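Local coordinates for putative tetR-family transcriptional regulatory protein (Streptomyces coelicolor, PDB 2DG8) that probably binds DNA through a helix-turn-helix motif as a TetR-family regulator of transcription, at residues R13-T18 / I35-V41. Numbering follows the deposited sequence.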
loop_
_atom_site.group_PDB
_atom_site.type_symbol
_atom_site.label_atom_id
_atom_site.label_comp_id
_atom_site.label_asym_id
_atom_site.label_seq_id
_atom_site.Cartn_x
_atom_site.Cartn_y
_atom_site.Cartn_z
ATOM N N ARG A 13 -12.452 -5.841 23.567
ATOM C CA ARG A 13 -12.895 -4.463 23.408
ATOM C C ARG A 13 -11.700 -3.533 23.330
ATOM O O ARG A 13 -11.730 -2.520 22.630
ATOM C CB ARG A 13 -13.796 -4.050 24.571
ATOM C CG ARG A 13 -14.994 -3.220 24.146
ATOM C CD ARG A 13 -15.867 -2.882 25.341
ATOM N NE ARG A 13 -16.230 -4.081 26.089
ATOM C CZ ARG A 13 -16.058 -4.217 27.400
ATOM N NH1 ARG A 13 -16.416 -5.342 28.007
ATOM N NH2 ARG A 13 -15.523 -3.227 28.103
ATOM N N ILE A 14 -10.642 -3.876 24.051
ATOM C CA ILE A 14 -9.453 -3.048 24.034
ATOM C C ILE A 14 -8.840 -3.091 22.640
ATOM O O ILE A 14 -8.444 -2.056 22.102
ATOM C CB ILE A 14 -8.431 -3.518 25.091
ATOM C CG1 ILE A 14 -8.967 -3.184 26.490
ATOM C CG2 ILE A 14 -7.079 -2.843 24.854
ATOM C CD1 ILE A 14 -8.166 -3.774 27.643
ATOM N N LEU A 15 -8.787 -4.286 22.054
ATOM C CA LEU A 15 -8.223 -4.454 20.719
ATOM C C LEU A 15 -9.007 -3.663 19.679
ATOM O O LEU A 15 -8.423 -2.986 18.829
ATOM C CB LEU A 15 -8.199 -5.933 20.339
ATOM C CG LEU A 15 -7.179 -6.777 21.113
ATOM C CD1 LEU A 15 -7.316 -8.228 20.714
ATOM C CD2 LEU A 15 -5.764 -6.276 20.829
ATOM N N ALA A 16 -10.331 -3.734 19.766
ATOM C CA ALA A 16 -11.197 -3.017 18.838
ATOM C C ALA A 16 -10.996 -1.504 18.943
ATOM O O ALA A 16 -10.902 -0.816 17.929
ATOM C CB ALA A 16 -12.657 -3.371 19.109
ATOM N N ALA A 17 -10.930 -0.996 20.170
ATOM C CA ALA A 17 -10.748 0.433 20.409
ATOM C C ALA A 17 -9.402 0.893 19.855
ATOM O O ALA A 17 -9.258 2.028 19.381
ATOM C CB ALA A 17 -10.830 0.721 21.904
ATOM N N THR A 18 -8.414 0.004 19.922
ATOM C CA THR A 18 -7.084 0.304 19.409
ATOM C C THR A 18 -7.161 0.481 17.885
ATOM O O THR A 18 -6.555 1.387 17.316
ATOM C CB THR A 18 -6.096 -0.837 19.735
ATOM O OG1 THR A 18 -6.111 -1.096 21.145
ATOM C CG2 THR A 18 -4.674 -0.450 19.318
ATOM N N ILE A 35 -6.936 4.764 24.444
ATOM C CA ILE A 35 -7.583 3.493 24.154
ATOM C C ILE A 35 -8.522 3.070 25.270
ATOM O O ILE A 35 -9.653 2.652 25.011
ATOM C CB ILE A 35 -6.528 2.388 23.894
ATOM C CG1 ILE A 35 -5.764 2.717 22.605
ATOM C CG2 ILE A 35 -7.200 1.019 23.792
ATOM C CD1 ILE A 35 -4.538 1.870 22.376
ATOM N N ALA A 36 -8.064 3.185 26.513
ATOM C CA ALA A 36 -8.904 2.811 27.647
ATOM C C ALA A 36 -10.223 3.577 27.584
ATOM O O ALA A 36 -11.296 3.000 27.772
ATOM C CB ALA A 36 -8.181 3.100 28.969
ATOM N N GLN A 37 -10.142 4.875 27.307
ATOM C CA GLN A 37 -11.341 5.704 27.205
ATOM C C GLN A 37 -12.301 5.212 26.121
ATOM O O GLN A 37 -13.515 5.127 26.345
ATOM C CB GLN A 37 -10.961 7.155 26.914
ATOM C CG GLN A 37 -12.163 8.083 26.718
ATOM C CD GLN A 37 -13.119 8.067 27.904
ATOM O OE1 GLN A 37 -12.695 8.142 29.058
ATOM N NE2 GLN A 37 -14.415 7.983 27.622
ATOM N N ARG A 38 -11.763 4.897 24.945
ATOM C CA ARG A 38 -12.593 4.418 23.843
ATOM C C ARG A 38 -13.197 3.044 24.151
ATOM O O ARG A 38 -14.329 2.752 23.774
ATOM C CB ARG A 38 -11.771 4.326 22.555
ATOM C CG ARG A 38 -11.396 5.653 21.934
ATOM C CD ARG A 38 -10.444 5.426 20.768
ATOM N NE ARG A 38 -10.214 6.638 19.985
ATOM C CZ ARG A 38 -10.837 6.922 18.844
ATOM N NH1 ARG A 38 -11.732 6.077 18.347
ATOM N NH2 ARG A 38 -10.561 8.049 18.199
ATOM N N ALA A 39 -12.429 2.197 24.824
ATOM C CA ALA A 39 -12.903 0.865 25.173
ATOM C C ALA A 39 -13.801 0.939 26.399
ATOM O O ALA A 39 -14.461 -0.039 26.761
ATOM C CB ALA A 39 -11.717 -0.055 25.454
ATOM N N GLY A 40 -13.829 2.103 27.037
ATOM C CA GLY A 40 -14.646 2.249 28.227
ATOM C C GLY A 40 -14.227 1.239 29.276
ATOM O O GLY A 40 -15.041 0.448 29.752
ATOM N N VAL A 41 -12.940 1.246 29.610
ATOM C CA VAL A 41 -12.385 0.345 30.614
ATOM C C VAL A 41 -11.367 1.143 31.416
ATOM O O VAL A 41 -10.742 2.064 30.896
ATOM C CB VAL A 41 -11.661 -0.877 29.970
ATOM C CG1 VAL A 41 -12.567 -1.542 28.952
ATOM C CG2 VAL A 41 -10.347 -0.439 29.312
#
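Ala17 and Ala39 meet methyl to methyl, CB to CB 3.7 Å, where the axes of the two helical segments approach to 8.3 Å and cross at 112°. With 68 Å² of Ala17 buried, its CB also lies 3.8 Å from Arg38 CB, and the small side chains let the Ala17 and Ala39 CA atoms come within 5.2 Å. Ile35, which gives up the most surface to the contact (71 Å²), fills the flank beside them. With CG1 beside the backbone N (chi1 -66°), CG2 of Ile35 stands anti to that N and rests 3.7 Å from Ile14 O, reaching Ile14 CG2 and Ala17 CB as well, while CD1 runs on to Thr18, 3.6 Å from OG1. That hydroxyl is occupied: Thr18 OG1 donates to Ile14 O at 2.7 Å from above the carbonyl plane, opposite the face used by Thr18 N, so two donors grip one buried oxygen. Replacing Thr18 by an alanine would probably cost Ile14 O its second donor and leave a gap against Ile35 CD1. At the other end, Arg13 bends at chi3 and brings NH2 to 3.5 Å from Val41 CG1, with Ala39 O at the guanidinium edge; its NH1 forms a salt bridge with Asp7. Gly40, with positive phi, closes helix 32-39 in a Schellman motif, Val41 N bonding to Ala36 O, and turns Val41 back onto Ile14. Helix 10-25 thus packs on the first helix of the probable helix-turn-helix; the second, helix 44-49, joins the same core through Met46, which touches Ile14, Ile35 and Val41, while Leu56 of helix 53-77 touches Thr18.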